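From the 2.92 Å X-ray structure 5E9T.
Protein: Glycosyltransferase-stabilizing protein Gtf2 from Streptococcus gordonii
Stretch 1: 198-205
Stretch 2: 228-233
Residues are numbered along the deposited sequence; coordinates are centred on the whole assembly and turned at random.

Stretch 1 198-205: SLAYSFLV
Stretch 2 (228-233) LPGNMQ

Contact between stretch 1 (198-205) and stretch 2 (228-233) of Gtf2, two segments of one chain that meet through side chains and, at Leu-199, side chain against backbone, with no hydrogen bond between them. End to end, the two stretches run broadly the same way. Stretch 1 opens as a loop: Ser-198 is extended (phi/psi -153/174), Leu-199 turns (-97/7), and Ala-200 (-80/-159) occupies the N-cap position of a helix that runs from Tyr-201 through Val-205 (phi -46 to -83, psi -19 to -50) and onward. The first helical turn is secured by Ala-200 O, which accepts from Phe-203 N at 2.6 Å and from Leu-204 N at 3.2 Å; Val-205 N follows with a 2.8 Å bond to Tyr-201 O. Before the helix, Ala-200 N makes a weak 3.4 Å hydrogen bond to Ser-198 OG, whose chi1 is t. Leu-199 and Phe-203 both point CA-to-CB toward stretch 2. The two backbones come nearest at Leu-199 and Asn-231, with their CA atoms 7.1 Å apart, a spacing that leaves room for side chains. The contact is small, burying 210 Å² summed over both sides, most of it on Leu-199 and Asn-231.

Stretch 2 begins with Leu-228, extended at -81/145 with an m,t side chain (chi1 -87°, chi2 -175°), which stays clear of stretch 1. Pro-229 (-52/139) has a C-gamma exo ring and points its CA-to-CB bond toward stretch 1. Its CB lies 4.1 Å from Leu-199 CD1, an apolar contact. The carbonyl of Pro-229 also starts the turn that follows: its O accepts a weak 2.9 Å hydrogen bond from Met-232 N. Gly-230 (-49/-42) brings the chain into helical torsions without touching stretch 1.

Asn-231 (-76/-25) has the largest area of stretch 2 covered by stretch 1 (76 Å²). Its CB points toward stretch 1, with chi1 t (-163°) and chi2 -29°, and the side chain reaches past Leu-199 toward the helix, to Phe-203 and Leu-204. The amide lies beside Phe-203 (chi1 165°, t; chi2 35°), with OD1 at the edge of the ring and near its plane. Asn-231 ND2 approaches Leu-204, 4.5 Å from CD2; Leu-204 sets its CA-to-CB bond sideways, but its m,t side chain (-52°, 152°) brings its end nearer. At the base of the side chain, Asn-231 CB is 4.4 Å from Leu-199 CD1.

Met-232, a selenomethionine, continues the helical course at -66/-13. Its CB sits 3.9 Å from Leu-199 CD1, an apolar contact, and its backbone N is also 3.9 Å from that methyl. The CA-to-CB bond runs sideways and the t,t,t chain (159°, 153°, -151°) leads its end away, so the contact is made near the backbone; the residue is poorly ordered. Leu-199 (m,t; -69°, -178°) thus packs one methyl, CD1, against Pro-229 CB and Met-232 CB, pairings that rest on shape and the exclusion of water; the methyl also lies by Asn-231 CB and the backbone. Gln-233 (-75/-50) ends the stretch out of reach of stretch 1.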

ATOM      1  N   SER B 198       9.115 -15.099 -42.186  1.00 60.91           N
ATOM      2  CA  SER B 198      10.154 -15.249 -41.170  1.00 63.43           C
ATOM      3  C   SER B 198      10.516 -16.710 -40.923  1.00 63.62           C
ATOM      4  O   SER B 198       9.884 -17.635 -41.438  1.00 68.70           O
ATOM      5  CB  SER B 198       9.735 -14.600 -39.846  1.00 63.27           C
ATOM      6  OG  SER B 198      10.729 -14.788 -38.854  1.00 61.58           O
ATOM      7  N   LEU B 199      11.545 -16.891 -40.089  1.00 57.40           N
ATOM      8  CA  LEU B 199      12.093 -18.188 -39.710  1.00 59.38           C
ATOM      9  C   LEU B 199      11.546 -18.693 -38.380  1.00 62.34           C
ATOM     10  O   LEU B 199      12.040 -19.696 -37.853  1.00 64.13           O
ATOM     11  CB  LEU B 199      13.620 -18.121 -39.681  1.00 60.26           C
ATOM     12  CG  LEU B 199      14.169 -17.962 -41.101  1.00 58.30           C
ATOM     13  CD1 LEU B 199      15.687 -17.945 -41.131  1.00 62.88           C
ATOM     14  CD2 LEU B 199      13.621 -19.073 -41.982  1.00 55.00           C
ATOM     15  N   ALA B 200      10.564 -17.997 -37.817  1.00 60.97           N
ATOM     16  CA  ALA B 200       9.820 -18.433 -36.643  1.00 53.35           C
ATOM     17  C   ALA B 200       8.754 -19.442 -37.054  1.00 50.15           C
ATOM     18  O   ALA B 200       8.887 -20.101 -38.090  1.00 49.86           O
ATOM     19  CB  ALA B 200       9.198 -17.239 -35.919  1.00 52.24           C
ATOM     20  N   TYR B 201       7.735 -19.614 -36.206  1.00 51.52           N
ATOM     21  CA  TYR B 201       6.704 -20.633 -36.412  1.00 53.09           C
ATOM     22  C   TYR B 201       6.177 -20.663 -37.844  1.00 50.97           C
ATOM     23  O   TYR B 201       5.878 -21.739 -38.378  1.00 56.04           O
ATOM     24  CB  TYR B 201       5.568 -20.384 -35.422  1.00 57.10           C
ATOM     25  CG  TYR B 201       6.102 -20.022 -34.057  1.00 62.07           C
ATOM     26  CD1 TYR B 201       6.763 -20.967 -33.284  1.00 62.02           C
ATOM     27  CD2 TYR B 201       5.985 -18.732 -33.559  1.00 69.11           C
ATOM     28  CE1 TYR B 201       7.273 -20.645 -32.048  1.00 63.14           C
ATOM     29  CE2 TYR B 201       6.492 -18.400 -32.320  1.00 71.40           C
ATOM     30  CZ  TYR B 201       7.135 -19.360 -31.569  1.00 64.86           C
ATOM     31  OH  TYR B 201       7.643 -19.037 -30.333  1.00 59.96           O
ATOM     32  N   SER B 202       6.045 -19.493 -38.479  1.00 49.40           N
ATOM     33  CA  SER B 202       5.578 -19.432 -39.865  1.00 53.40           C
ATOM     34  C   SER B 202       6.449 -20.263 -40.786  1.00 59.26           C
ATOM     35  O   SER B 202       6.020 -20.647 -41.885  1.00 64.16           O
ATOM     36  CB  SER B 202       5.585 -17.995 -40.377  1.00 55.52           C
ATOM     37  OG  SER B 202       6.905 -17.649 -40.760  1.00 59.51           O
ATOM     38  N   PHE B 203       7.716 -20.432 -40.425  1.00 56.68           N
ATOM     39  CA  PHE B 203       8.518 -21.370 -41.179  1.00 55.56           C
ATOM     40  C   PHE B 203       8.274 -22.790 -40.681  1.00 57.28           C
ATOM     41  O   PHE B 203       7.951 -23.693 -41.463  1.00 66.71           O
ATOM     42  CB  PHE B 203       9.985 -20.975 -41.099  1.00 60.60           C
ATOM     43  CG  PHE B 203      10.898 -22.054 -41.524  1.00 70.30           C
ATOM     44  CD1 PHE B 203      10.559 -22.947 -42.545  1.00 78.88           C
ATOM     45  CD2 PHE B 203      12.079 -22.213 -40.877  1.00 71.92           C
ATOM     46  CE1 PHE B 203      11.410 -23.959 -42.884  1.00 82.70           C
ATOM     47  CE2 PHE B 203      12.899 -23.196 -41.216  1.00 78.59           C
ATOM     48  CZ  PHE B 203      12.591 -24.069 -42.218  1.00 78.68           C
ATOM     49  N   LEU B 204       8.367 -22.994 -39.368  1.00 49.21           N
ATOM     50  CA  LEU B 204       8.243 -24.342 -38.829  1.00 39.78           C
ATOM     51  C   LEU B 204       6.907 -25.001 -39.173  1.00 47.03           C
ATOM     52  O   LEU B 204       6.804 -26.231 -39.123  1.00 55.29           O
ATOM     53  CB  LEU B 204       8.449 -24.327 -37.314  1.00 34.84           C
ATOM     54  CG  LEU B 204       9.722 -23.636 -36.821  1.00 37.28           C
ATOM     55  CD1 LEU B 204       9.503 -23.094 -35.427  1.00 42.51           C
ATOM     56  CD2 LEU B 204      10.920 -24.573 -36.837  1.00 41.62           C
ATOM     57  N   VAL B 205       5.883 -24.236 -39.543  1.00 49.83           N
ATOM     58  CA  VAL B 205       4.702 -24.875 -40.118  1.00 59.07           C
ATOM     59  C   VAL B 205       5.055 -25.511 -41.462  1.00 73.45           C
ATOM     60  O   VAL B 205       4.544 -26.582 -41.820  1.00 87.77           O
ATOM     61  CB  VAL B 205       3.563 -23.855 -40.262  1.00 51.02           C
ATOM     62  CG1 VAL B 205       3.016 -23.447 -38.864  1.00 47.72           C
ATOM     63  CG2 VAL B 205       4.061 -22.708 -41.079  1.00 52.85           C
ATOM     64  N   LEU B 228      24.882 -16.511 -41.758  1.00 92.31           N
ATOM     65  CA  LEU B 228      23.493 -16.806 -42.008  1.00 90.69           C
ATOM     66  C   LEU B 228      22.839 -17.279 -40.715  1.00 90.55           C
ATOM     67  O   LEU B 228      23.503 -17.899 -39.871  1.00 92.16           O
ATOM     68  CB  LEU B 228      23.340 -17.892 -43.060  1.00 88.36           C
ATOM     69  CG  LEU B 228      23.323 -17.368 -44.497  1.00 89.18           C
ATOM     70  CD1 LEU B 228      23.053 -18.503 -45.495  1.00 84.28           C
ATOM     71  CD2 LEU B 228      22.527 -16.131 -44.664  1.00 95.82           C
ATOM     72  N   PRO B 229      21.568 -16.962 -40.444  1.00 84.41           N
ATOM     73  CA  PRO B 229      20.854 -17.687 -39.381  1.00 82.23           C
ATOM     74  C   PRO B 229      20.977 -19.184 -39.619  1.00 84.86           C
ATOM     75  O   PRO B 229      20.904 -19.649 -40.757  1.00 80.15           O
ATOM     76  CB  PRO B 229      19.402 -17.215 -39.522  1.00 75.87           C
ATOM     77  CG  PRO B 229      19.438 -16.018 -40.413  1.00 73.82           C
ATOM     78  CD  PRO B 229      20.811 -15.804 -40.955  1.00 77.70           C
ATOM     79  N   GLY B 230      21.182 -19.935 -38.529  1.00 88.00           N
ATOM     80  CA  GLY B 230      21.362 -21.364 -38.650  1.00 85.49           C
ATOM     81  C   GLY B 230      20.299 -22.011 -39.520  1.00 82.00           C
ATOM     82  O   GLY B 230      20.596 -22.849 -40.381  1.00 81.83           O
ATOM     83  N   ASN B 231      19.049 -21.591 -39.343  1.00 80.03           N
ATOM     84  CA  ASN B 231      17.943 -22.197 -40.070  1.00 84.32           C
ATOM     85  C   ASN B 231      17.885 -21.737 -41.519  1.00 91.22           C
ATOM     86  O   ASN B 231      17.386 -22.472 -42.378  1.00 91.02           O
ATOM     87  CB  ASN B 231      16.631 -21.905 -39.349  1.00 85.01           C
ATOM     88  CG  ASN B 231      15.536 -22.807 -39.800  1.00 89.37           C
ATOM     89  OD1 ASN B 231      15.533 -23.275 -40.932  1.00102.04           O
ATOM     90  ND2 ASN B 231      14.646 -23.157 -38.877  1.00 83.16           N
HETATM   91  N   MSE B 232      18.416 -20.570 -41.831  1.00 99.86           N
HETATM   92  CA  MSE B 232      18.443 -20.184 -43.219  1.00108.14           C
HETATM   93  C   MSE B 232      19.389 -21.140 -43.966  1.00105.72           C
HETATM   94  O   MSE B 232      19.335 -21.244 -45.186  1.00105.27           O
HETATM   95  CB  MSE B 232      18.815 -18.719 -43.354  1.00125.42           C
HETATM   96  CG  MSE B 232      19.361 -18.256 -44.670  1.00134.01           C
HETATM   97 SE   MSE B 232      18.888 -16.378 -44.734  1.00140.15          SE
HETATM   98  CE  MSE B 232      18.743 -16.137 -46.590  1.00144.62           C
ATOM     99  N   GLN B 233      20.177 -21.913 -43.217  1.00101.17           N
ATOM    100  CA  GLN B 233      21.032 -22.919 -43.834  1.00 94.26           C
ATOM    101  C   GLN B 233      20.238 -24.137 -44.300  1.00 92.54           C
ATOM    102  O   GLN B 233      20.386 -24.575 -45.445  1.00 92.53           O
ATOM    103  CB  GLN B 233      22.125 -23.351 -42.858  1.00 93.30           C
ATOM    104  CG  GLN B 233      23.435 -22.605 -42.989  1.00 96.98           C
ATOM    105  CD  GLN B 233      24.167 -22.900 -44.289  1.00103.24           C
ATOM    106  OE1 GLN B 233      23.575 -23.328 -45.282  1.00106.23           O
ATOM    107  NE2 GLN B 233      25.473 -22.673 -44.285  1.00103.39           N
TER